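Local atomic coordinates of pseudouridine synthase (Pyrococcus abyssi, PDB entry 2AUS), a protein that probably isomerises uridine to pseudouridine in RNA. Residues H43-V48 with L93-R98; D36-E41 with Q241-A246; D294-L299 with K322-R327. All blocks are in the same frame, centred on the assembly; numbering follows the deposited sequence.

Contact 1 of 3, residues H43-V48 with L93-R98; sequences HIQYGV and LERATR
Ile44 sits near the end of helix 40-45. The side chains of Ile44 and Leu93 cross obliquely in apolar contact, Ile44 CG2 4.2 Å from Leu93 CD1. The chain of Gln45 is bent at chi2 (-80°). This bend brings Gln45 OE1 to 3.3 Å from Arg95 CG and leaves Gln45 NE2 beside Glu94, 3.5 Å from Glu94 OE2. Glu94 OE1 accepts hydrogen bonds from the backbone N-H groups of Glu73 and Lys74. Gln45 O takes a weak hydrogen bond from Ala96 N at 3.4 Å.

Tyr46 leaves the helical conformation. Its ring lies alongside Arg95, pointing the same way. Arg95 CB stands over one face in a CH-pi contact, 3.9 Å from the Tyr46 ring centroid. The guanidinium is steeply turned to the ring, with planes 72° apart, and Arg95 NE gives Tyr46 OH a weak hydrogen bond of 2.9 Å. Arg95 NH2 turns instead to Phe324 O. An alanine in place of Tyr46 would lose both the ring under Arg95 CB and the hydroxyl, and would probably leave the arginine less well fixed.

Gly47 O accepts a hydrogen bond from Leu93 N at 2.8 Å, nearly along the C=O axis (162°). This is where strand 47-53 pairs antiparallel with strand 88-93. The whole is a helix-to-strand junction, beside a short 3-10 segment, in the pseudouridine synthase catalytic fold.

Contact 2 of 3, residues D36-E41 with Q241-A246; sequences DKRPIE and QPMEKA
A salt bridge between Arg38 and Glu244 carries this contact. The two side chains reach toward each other tip to tip, and the arginine grips end-on, one nitrogen to each carboxylate oxygen. The Arg38 chain bends at chi3 (-83°) and the Glu244 chain at chi2, so that the tips meet. Arg38 NH2 gives a short bond of 2.7 Å to Glu244 OE1, which answers with its syn lone pair. The second bond, from Arg38 NH1 to Glu244 OE2, is longer at 3.2 Å but straighter, at 161°. OE2 lies in the guanidinium plane, yet the nitrogen meets it from above the carboxylate plane. The two flat groups are turned 43° against each other, so the pair is twisted. Both residues are buried, and the mutual neutralisation probably favours their charged forms.

Pro242 comes next in the shell. Pro242 CB lies 3.6 Å from Arg38 NH2, and Pro242 CG touches Asp36 CA at 4.1 Å. Met243 N lies at the edge of the guanidinium, near NH2, and Met243 CG is also close to that nitrogen.

Pro242 ends strand 241-242, which pairs antiparallel with strand 47-53 in the catalytic-domain sheet. The chain then turns: Lys245 N bonds back to Pro242 O at 3.0 Å and Ala246 N to Met243 O at 2.9 Å. This turn presents Glu244 to Arg38.

Farther out, Arg38 O accepts from Arg237 NH2 of helix 234-239, and Phe33 touches the Arg38 side chain. Pro39 takes the N-cap position of helix 40-45. Glu244 OE2 has a second partner, the backbone N-H of Leu296 in the PUA domain.

Contact 3 of 3, residues D294-L299 with K322-R327; sequences DELVAL and KVFMPR
This is an antiparallel strand pairing inside the PUA domain, where strands 296-302 and 316-323 are neighbours in the sheet. Leu299 and Lys322 form a hydrogen-bonded pair: Leu299 N bonds to Lys322 O at 2.9 Å, and Lys322 N returns a longer bond of 3.3 Å to Leu299 O. Ala298 and Val323 follow as a non-hydrogen-bonded pair. Val297 and Ala298 both face Ile289 of strand 286-291, which makes a classic beta bulge. The bulge comes just where the partner chain leaves its strand. There Val297 O holds two N-H groups, Phe324 N at 2.8 Å and Met325 N at 3.2 Å, both in its carbonyl plane and nearly straight.

Phe324 is met largely at its edge. Leu299 CG comes to 3.7 Å from Phe324 CE2, and Ala298 CA also lies near the ring plane. Leu296 CD2 approaches obliquely, 3.7 Å from Phe324 CD2. Met325 is bent at chi2 and chi3, its CB 3.9 Å from Val297 CG1 and its methyl CE near Glu295 CB. Val260 and Ala264 of helix 257-264 also touch Met325. The carboxylate of Glu295 turns to Tyr330, Thr291 and the backbone of Phe33.

Doubly gripped, Val297 O fixes the course of the chain at 324-325 after regular strand pairing has ended, while Leu296, Leu299, Phe324 and Met325 supply apolar contacts around it.

The three contacts form a compact cluster where the catalytic domain meets the PUA domain. Contact 1 lies about 8 Å from contact 2 and about 11 Å from contact 3, centre to centre; contacts 2 and 3 are about 12 Å apart. Contacts 1 and 2 share helix 40-45 and one sheet, in which strands 47-53 and 241-242 are neighbours. Contact 3 belongs to the PUA sheet. Along the chain, contact 1 is nested inside the loop closed by contact 2, and contact 3 follows both. Contacts 1 and 2 each touch contact 3 directly. Residues 36-48, the catalytic sheet and the PUA domain thus meet here.

Contact 1 of 3, residues H43-V48 with L93-R98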
# COMPACT_ATOMS: atom_id res chain seq x y z
N HIS A 43 -24.45 6.99 20.15
CA HIS A 43 -23.42 6.02 20.50
C HIS A 43 -22.14 6.31 19.72
O HIS A 43 -21.03 6.26 20.26
CB HIS A 43 -23.93 4.61 20.17
CG HIS A 43 -22.95 3.52 20.48
ND1 HIS A 43 -22.59 3.19 21.77
CD2 HIS A 43 -22.28 2.67 19.67
CE1 HIS A 43 -21.75 2.18 21.74
NE2 HIS A 43 -21.54 1.84 20.47
N ILE A 44 -22.31 6.60 18.43
CA ILE A 44 -21.17 6.90 17.58
C ILE A 44 -20.59 8.27 17.91
O ILE A 44 -19.38 8.45 17.94
CB ILE A 44 -21.58 6.82 16.09
CG1 ILE A 44 -21.89 5.37 15.72
CG2 ILE A 44 -20.48 7.39 15.20
CD1 ILE A 44 -22.27 5.15 14.27
N GLN A 45 -21.47 9.23 18.19
CA GLN A 45 -21.06 10.59 18.53
C GLN A 45 -20.19 10.59 19.78
O GLN A 45 -19.33 11.46 19.95
CB GLN A 45 -22.28 11.47 18.79
CG GLN A 45 -22.97 11.99 17.56
CD GLN A 45 -22.27 13.20 16.97
OE1 GLN A 45 -22.09 14.22 17.65
NE2 GLN A 45 -21.86 13.10 15.71
N TYR A 46 -20.43 9.63 20.67
CA TYR A 46 -19.68 9.52 21.91
C TYR A 46 -19.02 8.16 22.03
O TYR A 46 -18.97 7.58 23.11
CB TYR A 46 -20.63 9.75 23.10
CG TYR A 46 -21.22 11.14 23.11
CD1 TYR A 46 -20.55 12.20 23.71
CD2 TYR A 46 -22.41 11.41 22.43
CE1 TYR A 46 -21.03 13.49 23.62
CE2 TYR A 46 -22.90 12.70 22.34
CZ TYR A 46 -22.21 13.74 22.93
OH TYR A 46 -22.65 15.03 22.78
N GLY A 47 -18.52 7.64 20.91
CA GLY A 47 -17.89 6.34 20.93
C GLY A 47 -16.39 6.34 20.72
O GLY A 47 -15.81 7.33 20.27
N VAL A 48 -15.77 5.21 21.07
CA VAL A 48 -14.33 5.02 20.90
C VAL A 48 -14.16 3.65 20.25
O VAL A 48 -14.81 2.68 20.66
CB VAL A 48 -13.58 5.01 22.25
CG1 VAL A 48 -13.51 6.41 22.82
CG2 VAL A 48 -14.30 4.08 23.23
N LEU A 93 -14.21 9.02 18.66
CA LEU A 93 -14.98 9.63 17.58
C LEU A 93 -15.79 10.88 17.94
O LEU A 93 -16.30 11.03 19.05
CB LEU A 93 -15.96 8.60 17.01
CG LEU A 93 -15.46 7.17 16.83
CD1 LEU A 93 -16.62 6.28 16.42
CD2 LEU A 93 -14.34 7.13 15.78
N GLU A 94 -15.92 11.76 16.95
CA GLU A 94 -16.70 12.98 17.07
C GLU A 94 -16.58 13.70 18.41
O GLU A 94 -15.51 14.18 18.79
CB GLU A 94 -18.16 12.65 16.77
CG GLU A 94 -18.37 11.91 15.45
CD GLU A 94 -18.41 12.85 14.24
OE1 GLU A 94 -17.58 13.78 14.17
OE2 GLU A 94 -19.26 12.64 13.35
N ARG A 95 -17.70 13.77 19.13
CA ARG A 95 -17.76 14.44 20.42
C ARG A 95 -16.87 13.85 21.51
O ARG A 95 -16.54 14.53 22.48
CB ARG A 95 -19.21 14.46 20.90
CG ARG A 95 -20.14 15.30 20.05
CD ARG A 95 -20.16 16.73 20.53
NE ARG A 95 -20.48 16.79 21.96
CZ ARG A 95 -20.56 17.91 22.67
NH1 ARG A 95 -20.34 19.08 22.08
NH2 ARG A 95 -20.84 17.85 23.96
N ALA A 96 -16.48 12.59 21.35
CA ALA A 96 -15.63 11.93 22.33
C ALA A 96 -14.14 12.02 21.97
O ALA A 96 -13.28 11.58 22.74
CB ALA A 96 -16.03 10.47 22.44
N THR A 97 -13.85 12.59 20.81
CA THR A 97 -12.48 12.72 20.32
C THR A 97 -11.42 12.97 21.38
O THR A 97 -10.42 12.27 21.43
CB THR A 97 -12.37 13.83 19.24
OG1 THR A 97 -13.07 13.41 18.06
CG2 THR A 97 -10.91 14.09 18.87
N ARG A 98 -11.64 13.96 22.23
CA ARG A 98 -10.66 14.32 23.25
C ARG A 98 -10.57 13.36 24.44
O ARG A 98 -9.71 13.54 25.31
CB ARG A 98 -10.94 15.73 23.76
CG ARG A 98 -11.07 16.80 22.68
CD ARG A 98 -9.73 17.13 22.03
NE ARG A 98 -9.84 18.13 20.97
CZ ARG A 98 -10.39 19.34 21.12
NH1 ARG A 98 -10.89 19.71 22.29
NH2 ARG A 98 -10.44 20.19 20.09

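Contact 2 of 3, residues D36-E41 with Q241-A246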
# COMPACT_ATOMS: atom_id res chain seq x y z
N ASP A 36 -24.17 2.28 27.62
CA ASP A 36 -24.33 1.25 26.61
C ASP A 36 -25.72 1.16 25.99
O ASP A 36 -25.99 0.27 25.20
CB ASP A 36 -23.96 -0.11 27.20
CG ASP A 36 -24.92 -0.55 28.29
OD1 ASP A 36 -25.15 0.24 29.24
OD2 ASP A 36 -25.46 -1.67 28.18
N LYS A 37 -26.61 2.08 26.35
CA LYS A 37 -27.96 2.07 25.82
C LYS A 37 -28.28 3.35 25.08
O LYS A 37 -29.40 3.84 25.14
CB LYS A 37 -28.98 1.87 26.96
CG LYS A 37 -28.95 0.49 27.58
CD LYS A 37 -29.46 -0.56 26.59
CE LYS A 37 -29.35 -1.97 27.17
NZ LYS A 37 -30.04 -2.06 28.48
N ARG A 38 -27.29 3.89 24.39
CA ARG A 38 -27.50 5.12 23.65
C ARG A 38 -27.93 4.87 22.22
O ARG A 38 -27.45 3.95 21.57
CB ARG A 38 -26.22 5.97 23.69
CG ARG A 38 -25.90 6.48 25.10
CD ARG A 38 -24.93 7.67 25.12
NE ARG A 38 -23.55 7.23 25.04
CZ ARG A 38 -22.63 7.41 25.98
NH1 ARG A 38 -22.91 8.03 27.11
NH2 ARG A 38 -21.41 6.92 25.80
N PRO A 39 -28.89 5.67 21.71
CA PRO A 39 -29.36 5.51 20.33
C PRO A 39 -28.11 5.46 19.44
O PRO A 39 -27.17 6.23 19.67
CB PRO A 39 -30.19 6.77 20.10
CG PRO A 39 -30.75 7.06 21.47
CD PRO A 39 -29.56 6.80 22.38
N ILE A 40 -28.11 4.59 18.44
CA ILE A 40 -26.94 4.41 17.58
C ILE A 40 -26.17 5.65 17.15
O ILE A 40 -24.94 5.66 17.22
CB ILE A 40 -27.28 3.56 16.33
CG1 ILE A 40 -25.99 3.18 15.60
CG2 ILE A 40 -28.22 4.32 15.41
CD1 ILE A 40 -24.98 2.46 16.48
N GLU A 41 -26.86 6.70 16.72
CA GLU A 41 -26.18 7.93 16.32
C GLU A 41 -25.40 8.52 17.49
O GLU A 41 -24.24 8.89 17.36
CB GLU A 41 -27.18 8.97 15.82
CG GLU A 41 -27.78 8.68 14.46
CD GLU A 41 -26.75 8.65 13.36
OE1 GLU A 41 -25.71 9.35 13.49
OE2 GLU A 41 -26.97 7.94 12.36
N GLN A 241 -17.20 1.31 21.09
CA GLN A 241 -17.49 1.27 22.52
C GLN A 241 -17.90 2.64 23.03
O GLN A 241 -17.55 3.66 22.44
CB GLN A 241 -16.25 0.80 23.30
CG GLN A 241 -15.57 -0.43 22.72
CD GLN A 241 -16.57 -1.48 22.30
OE1 GLN A 241 -17.43 -1.87 23.08
NE2 GLN A 241 -16.47 -1.93 21.06
N PRO A 242 -18.65 2.67 24.14
CA PRO A 242 -19.05 3.98 24.67
C PRO A 242 -17.75 4.66 25.10
O PRO A 242 -16.81 3.99 25.52
CB PRO A 242 -19.93 3.62 25.87
CG PRO A 242 -20.47 2.25 25.51
CD PRO A 242 -19.25 1.57 24.92
N MET A 243 -17.69 5.98 24.99
CA MET A 243 -16.48 6.70 25.37
C MET A 243 -16.03 6.40 26.80
O MET A 243 -14.84 6.53 27.13
CB MET A 243 -16.69 8.20 25.21
CG MET A 243 -17.69 8.78 26.19
SD MET A 243 -17.91 10.56 26.03
CE MET A 243 -19.54 10.76 26.80
N GLU A 244 -16.98 6.01 27.65
CA GLU A 244 -16.69 5.69 29.06
C GLU A 244 -15.62 4.60 29.20
O GLU A 244 -14.93 4.52 30.22
CB GLU A 244 -17.96 5.24 29.78
CG GLU A 244 -19.00 6.35 30.06
CD GLU A 244 -19.65 6.93 28.80
OE1 GLU A 244 -19.63 6.28 27.73
OE2 GLU A 244 -20.21 8.04 28.90
N LYS A 245 -15.49 3.76 28.18
CA LYS A 245 -14.50 2.69 28.20
C LYS A 245 -13.10 3.28 28.37
O LYS A 245 -12.24 2.69 29.03
CB LYS A 245 -14.57 1.88 26.90
CG LYS A 245 -13.51 0.79 26.74
CD LYS A 245 -13.70 -0.38 27.71
CE LYS A 245 -12.71 -1.52 27.43
NZ LYS A 245 -12.79 -1.98 26.00
N ALA A 246 -12.87 4.46 27.78
CA ALA A 246 -11.56 5.11 27.85
C ALA A 246 -11.14 5.61 29.22
O ALA A 246 -9.96 5.87 29.44
CB ALA A 246 -11.49 6.25 26.85

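Contact 3 of 3, residues D294-L299 with K322-R327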
# COMPACT_ATOMS: atom_id res chain seq x y z
N ASP A 294 -23.27 6.52 35.41
CA ASP A 294 -21.94 6.16 34.92
C ASP A 294 -21.60 6.70 33.53
O ASP A 294 -20.83 6.09 32.78
CB ASP A 294 -21.74 4.64 34.98
CG ASP A 294 -21.82 4.11 36.42
OD1 ASP A 294 -21.29 4.79 37.33
OD2 ASP A 294 -22.40 3.02 36.63
N GLU A 295 -22.16 7.86 33.19
CA GLU A 295 -21.85 8.49 31.90
C GLU A 295 -20.68 9.42 32.20
O GLU A 295 -20.61 9.99 33.29
CB GLU A 295 -23.00 9.37 31.41
CG GLU A 295 -24.32 8.65 31.17
CD GLU A 295 -25.50 9.60 31.29
OE1 GLU A 295 -25.90 9.91 32.44
OE2 GLU A 295 -26.01 10.04 30.24
N LEU A 296 -19.77 9.59 31.25
CA LEU A 296 -18.64 10.47 31.47
C LEU A 296 -19.09 11.91 31.26
O LEU A 296 -19.60 12.28 30.20
CB LEU A 296 -17.52 10.15 30.48
CG LEU A 296 -16.34 11.12 30.45
CD1 LEU A 296 -15.60 11.09 31.78
CD2 LEU A 296 -15.39 10.72 29.30
N VAL A 297 -18.92 12.74 32.28
CA VAL A 297 -19.32 14.14 32.15
C VAL A 297 -18.14 14.98 31.65
O VAL A 297 -18.26 15.75 30.69
CB VAL A 297 -19.76 14.73 33.50
CG1 VAL A 297 -20.17 16.20 33.31
CG2 VAL A 297 -20.92 13.90 34.08
N ALA A 298 -17.00 14.82 32.32
CA ALA A 298 -15.82 15.61 31.99
C ALA A 298 -14.55 15.05 32.60
O ALA A 298 -14.60 14.26 33.54
CB ALA A 298 -16.03 17.03 32.47
N LEU A 299 -13.41 15.46 32.05
CA LEU A 299 -12.12 15.05 32.56
C LEU A 299 -11.60 16.29 33.27
O LEU A 299 -11.86 17.41 32.84
CB LEU A 299 -11.17 14.66 31.42
CG LEU A 299 -11.43 13.30 30.77
CD1 LEU A 299 -10.41 13.04 29.66
CD2 LEU A 299 -11.33 12.21 31.84
N LYS A 322 -11.90 19.43 30.25
CA LYS A 322 -12.66 19.10 29.05
C LYS A 322 -14.02 18.52 29.40
O LYS A 322 -14.12 17.59 30.20
CB LYS A 322 -11.87 18.11 28.18
CG LYS A 322 -12.66 17.55 27.00
CD LYS A 322 -13.07 18.64 26.01
CE LYS A 322 -13.98 18.07 24.93
NZ LYS A 322 -14.43 19.12 23.98
N VAL A 323 -15.07 19.08 28.79
CA VAL A 323 -16.44 18.65 29.02
C VAL A 323 -16.90 17.80 27.83
O VAL A 323 -16.69 18.18 26.69
CB VAL A 323 -17.40 19.85 29.16
CG1 VAL A 323 -18.84 19.37 29.27
CG2 VAL A 323 -17.04 20.67 30.40
N PHE A 324 -17.52 16.66 28.12
CA PHE A 324 -18.03 15.78 27.07
C PHE A 324 -19.56 15.79 27.02
O PHE A 324 -20.15 15.71 25.95
CB PHE A 324 -17.53 14.36 27.31
CG PHE A 324 -16.05 14.23 27.16
CD1 PHE A 324 -15.48 14.15 25.89
CD2 PHE A 324 -15.23 14.28 28.27
CE1 PHE A 324 -14.10 14.11 25.74
CE2 PHE A 324 -13.85 14.24 28.12
CZ PHE A 324 -13.28 14.16 26.85
N MET A 325 -20.18 15.89 28.18
CA MET A 325 -21.63 15.90 28.32
C MET A 325 -22.30 17.09 27.61
O MET A 325 -21.99 18.24 27.89
CB MET A 325 -21.96 15.96 29.82
CG MET A 325 -23.42 16.08 30.18
SD MET A 325 -24.32 14.59 29.82
CE MET A 325 -23.51 13.45 30.97
N PRO A 326 -23.22 16.83 26.67
CA PRO A 326 -23.87 17.96 26.00
C PRO A 326 -24.80 18.67 27.00
O PRO A 326 -25.28 18.05 27.95
CB PRO A 326 -24.62 17.30 24.84
CG PRO A 326 -24.93 15.92 25.38
CD PRO A 326 -23.65 15.54 26.08
N ARG A 327 -25.04 19.96 26.79
CA ARG A 327 -25.88 20.74 27.70
C ARG A 327 -27.33 20.27 27.83
O ARG A 327 -27.99 20.56 28.82
CB ARG A 327 -25.89 22.20 27.28
CG ARG A 327 -24.54 22.88 27.39
CD ARG A 327 -24.53 24.19 26.62
NE ARG A 327 -23.20 24.78 26.56
CZ ARG A 327 -22.81 25.84 27.26
NH1 ARG A 327 -23.66 26.44 28.08
NH2 ARG A 327 -21.57 26.29 27.14